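Local coordinates for protein tumour necrosis factor receptor (Ectromelia virus, PDB 3ON9) that probably blunts host immune defence by binding tumour necrosis factor and chemokines outside the cell, this piece being its chemokine-binding SECRET domain, at residues I40-E45 against P49-D54. Sequence-based numbering, arbitrary orientation. Where two conformers were deposited one is given.
Sequences ITLTHE and PVFIGD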
ATOM      1  N   ILE A  40       0.434   2.607   9.123  1.00 15.40           N
ATOM      2  CA  ILE A  40      -0.122   2.608   7.775  1.00 15.23           C
ATOM      3  C   ILE A  40      -1.518   2.002   7.855  1.00 15.65           C
ATOM      4  O   ILE A  40      -1.679   0.862   8.299  1.00 16.27           O
ATOM      5  CB  ILE A  40       0.732   1.791   6.803  1.00 15.48           C
ATOM      6  CG1 ILE A  40       2.187   2.277   6.826  1.00 17.53           C
ATOM      7  CG2 ILE A  40       0.139   1.873   5.389  1.00 15.00           C
ATOM      8  CD1 ILE A  40       3.155   1.342   6.113  1.00 18.99           C
ATOM      9  N   THR A  41      -2.514   2.773   7.422  1.00 14.58           N
ATOM     10  CA  THR A  41      -3.922   2.372   7.496  1.00 16.68           C
ATOM     11  C   THR A  41      -4.528   2.297   6.098  1.00 17.82           C
ATOM     12  O   THR A  41      -4.509   3.269   5.332  1.00 17.15           O
ATOM     13  CB  THR A  41      -4.743   3.354   8.363  1.00 16.79           C
ATOM     14  OG1 THR A  41      -4.168   3.426   9.673  1.00 15.44           O
ATOM     15  CG2 THR A  41      -6.210   2.915   8.467  1.00 17.96           C
ATOM     16  N   LEU A  42      -5.049   1.119   5.772  1.00 14.17           N
ATOM     17  CA  LEU A  42      -5.642   0.843   4.477  1.00 16.57           C
ATOM     18  C   LEU A  42      -7.135   0.522   4.572  1.00 14.58           C
ATOM     19  O   LEU A  42      -7.535  -0.377   5.306  1.00 17.35           O
ATOM     20  CB  LEU A  42      -4.937  -0.359   3.846  1.00 17.57           C
ATOM     21  CG  LEU A  42      -5.638  -1.006   2.650  1.00 17.41           C
ATOM     22  CD1 LEU A  42      -5.583  -0.128   1.405  1.00 17.76           C
ATOM     23  CD2 LEU A  42      -5.012  -2.362   2.389  1.00 20.79           C
ATOM     24  N   THR A  43      -7.951   1.235   3.812  1.00 15.47           N
ATOM     25  CA  THR A  43      -9.338   0.801   3.605  1.00 15.37           C
ATOM     26  C   THR A  43      -9.582   0.429   2.139  1.00 16.93           C
ATOM     27  O   THR A  43      -8.803   0.766   1.246  1.00 15.53           O
ATOM     28  CB  THR A  43     -10.385   1.824   4.093  1.00 17.05           C
ATOM     29  OG1 THR A  43     -10.306   3.017   3.312  1.00 16.70           O
ATOM     30  CG2 THR A  43     -10.172   2.166   5.569  1.00 16.05           C
ATOM     31  N   HIS A  44     -10.673  -0.282   1.903  1.00 16.36           N
ATOM     32  CA  HIS A  44     -10.892  -0.920   0.616  1.00 15.93           C
ATOM     33  C   HIS A  44     -12.376  -1.128   0.379  1.00 18.79           C
ATOM     34  O   HIS A  44     -12.799  -2.196  -0.074  1.00 17.62           O
ATOM     35  CB  HIS A  44     -10.164  -2.257   0.602  1.00 17.19           C
ATOM     36  CG  HIS A  44     -10.458  -3.100   1.802  1.00 16.93           C
ATOM     37  ND1 HIS A  44      -9.663  -3.112   2.930  1.00 23.04           N
ATOM     38  CD2 HIS A  44     -11.499  -3.926   2.063  1.00 14.20           C
ATOM     39  CE1 HIS A  44     -10.195  -3.926   3.829  1.00 17.07           C
ATOM     40  NE2 HIS A  44     -11.306  -4.436   3.326  1.00 24.53           N
ATOM     41  N   GLU A  45     -13.168  -0.101   0.678  1.00 17.94           N
ATOM     42  CA  GLU A  45     -14.622  -0.198   0.549  0.52 20.41           C
ATOM     43  C   GLU A  45     -15.048  -0.489  -0.886  1.00 18.60           C
ATOM     44  O   GLU A  45     -14.578   0.152  -1.824  1.00 19.28           O
ATOM     45  CB  GLU A  45     -15.314   1.072   1.058  0.52 22.74           C
ATOM     46  CG  GLU A  45     -16.842   1.002   0.961  0.52 22.82           C
ATOM     47  CD  GLU A  45     -17.544   2.151   1.660  0.52 29.42           C
ATOM     48  OE1 GLU A  45     -16.850   3.043   2.178  0.52 32.51           O
ATOM     49  OE2 GLU A  45     -18.791   2.163   1.696  0.52 30.09           O
ATOM     50  N   PRO A  49     -11.924  -8.168  -4.102  1.00 15.97           N
ATOM     51  CA  PRO A  49     -10.822  -9.032  -3.650  1.00 15.85           C
ATOM     52  C   PRO A  49     -10.468  -8.736  -2.203  1.00 16.65           C
ATOM     53  O   PRO A  49     -10.307  -7.561  -1.854  1.00 17.38           O
ATOM     54  CB  PRO A  49      -9.663  -8.618  -4.561  1.00 16.30           C
ATOM     55  CG  PRO A  49     -10.367  -8.114  -5.822  1.00 16.28           C
ATOM     56  CD  PRO A  49     -11.560  -7.380  -5.296  1.00 18.10           C
ATOM     57  N   VAL A  50     -10.354  -9.773  -1.377  1.00 17.30           N
ATOM     58  CA  VAL A  50     -10.145  -9.578   0.066  1.00 16.44           C
ATOM     59  C   VAL A  50      -8.661  -9.527   0.431  1.00 17.59           C
ATOM     60  O   VAL A  50      -7.845 -10.316  -0.054  1.00 16.06           O
ATOM     61  CB  VAL A  50     -10.924 -10.607   0.931  1.00 21.81           C
ATOM     62  CG1 VAL A  50     -12.416 -10.532   0.617  1.00 18.88           C
ATOM     63  CG2 VAL A  50     -10.410 -12.004   0.711  1.00 23.50           C
ATOM     64  N   PHE A  51      -8.309  -8.566   1.275  1.00 17.09           N
ATOM     65  CA  PHE A  51      -6.928  -8.462   1.711  1.00 17.70           C
ATOM     66  C   PHE A  51      -6.625  -9.552   2.730  1.00 16.32           C
ATOM     67  O   PHE A  51      -7.358  -9.713   3.711  1.00 20.00           O
ATOM     68  CB  PHE A  51      -6.643  -7.069   2.260  1.00 17.28           C
ATOM     69  CG  PHE A  51      -6.453  -6.043   1.183  1.00 16.59           C
ATOM     70  CD1 PHE A  51      -5.192  -5.815   0.645  1.00 17.28           C
ATOM     71  CD2 PHE A  51      -7.535  -5.349   0.667  1.00 19.44           C
ATOM     72  CE1 PHE A  51      -5.010  -4.880  -0.372  1.00 16.44           C
ATOM     73  CE2 PHE A  51      -7.368  -4.414  -0.348  1.00 17.68           C
ATOM     74  CZ  PHE A  51      -6.102  -4.185  -0.878  1.00 17.33           C
ATOM     75  N   ILE A  52      -5.553 -10.305   2.485  1.00 16.91           N
ATOM     76  CA  ILE A  52      -5.239 -11.491   3.278  1.00 16.82           C
ATOM     77  C   ILE A  52      -3.874 -11.474   3.932  1.00 17.11           C
ATOM     78  O   ILE A  52      -3.612 -12.273   4.834  1.00 20.54           O
ATOM     79  CB  ILE A  52      -5.310 -12.786   2.433  1.00 18.52           C
ATOM     80  CG1 ILE A  52      -4.327 -12.727   1.259  1.00 20.75           C
ATOM     81  CG2 ILE A  52      -6.748 -13.059   1.962  1.00 23.05           C
ATOM     82  CD1 ILE A  52      -4.297 -13.998   0.446  1.00 28.05           C
ATOM     83  N   GLY A  53      -2.992 -10.594   3.478  1.00 17.73           N
ATOM     84  CA  GLY A  53      -1.639 -10.622   3.997  1.00 18.14           C
ATOM     85  C   GLY A  53      -0.990  -9.265   3.975  1.00 16.17           C
ATOM     86  O   GLY A  53      -1.413  -8.372   3.237  1.00 16.97           O
ATOM     87  N   ASP A  54       0.041  -9.115   4.794  1.00 15.26           N
ATOM     88  CA  ASP A  54       0.835  -7.898   4.779  1.00 17.82           C
ATOM     89  C   ASP A  54       2.259  -8.170   5.206  1.00 17.57           C
ATOM     90  O   ASP A  54       2.596  -9.286   5.588  1.00 18.86           O
ATOM     91  CB  ASP A  54       0.202  -6.786   5.620  1.00 16.65           C
ATOM     92  CG  ASP A  54      -0.050  -7.184   7.054  1.00 20.76           C
ATOM     93  OD1 ASP A  54       0.609  -8.116   7.575  1.00 21.59           O
ATOM     94  OD2 ASP A  54      -0.926  -6.539   7.658  1.00 22.21           O
TER
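Between the two sheets of the SECRET-domain beta-sandwich, F51 reaches across from strand 51-59 to meet L42 and H44 on strand 38-45. The leucine sets one methyl squarely over the phenyl face: CD2 of L42 lies 3.8 Å from the centroid of the F51 ring, 12° off the normal, a CH-pi contact in which the two side chains cross at about a right angle. A chi1 of 166° turns CG of L42 opposite the backbone N and carries the isobutyl branch into the space between the sheets. H44 comes obliquely to CD2 and CE2 of the same ring: its CB is 3.7 Å from CE2 of F51, and CD2 of F51 lies over one imidazole face. The H44 and F51 rings form an oblique aromatic pair, their centroids 5.3 Å apart and planes at 43°. ND1 of H44, 3.8 Å from CD2 of F51, is buried here without a hydrogen-bonding partner. F67 of strand 62-69 touches both L42 and F51, while I83 of strand 82-89 touches both L42 and H44, tying the cluster to a neighbouring strand in each sheet. Apolar and aromatic side chains interlocking between two sheets, with no backbone pairing between the strands, are characteristic of a beta-sandwich core.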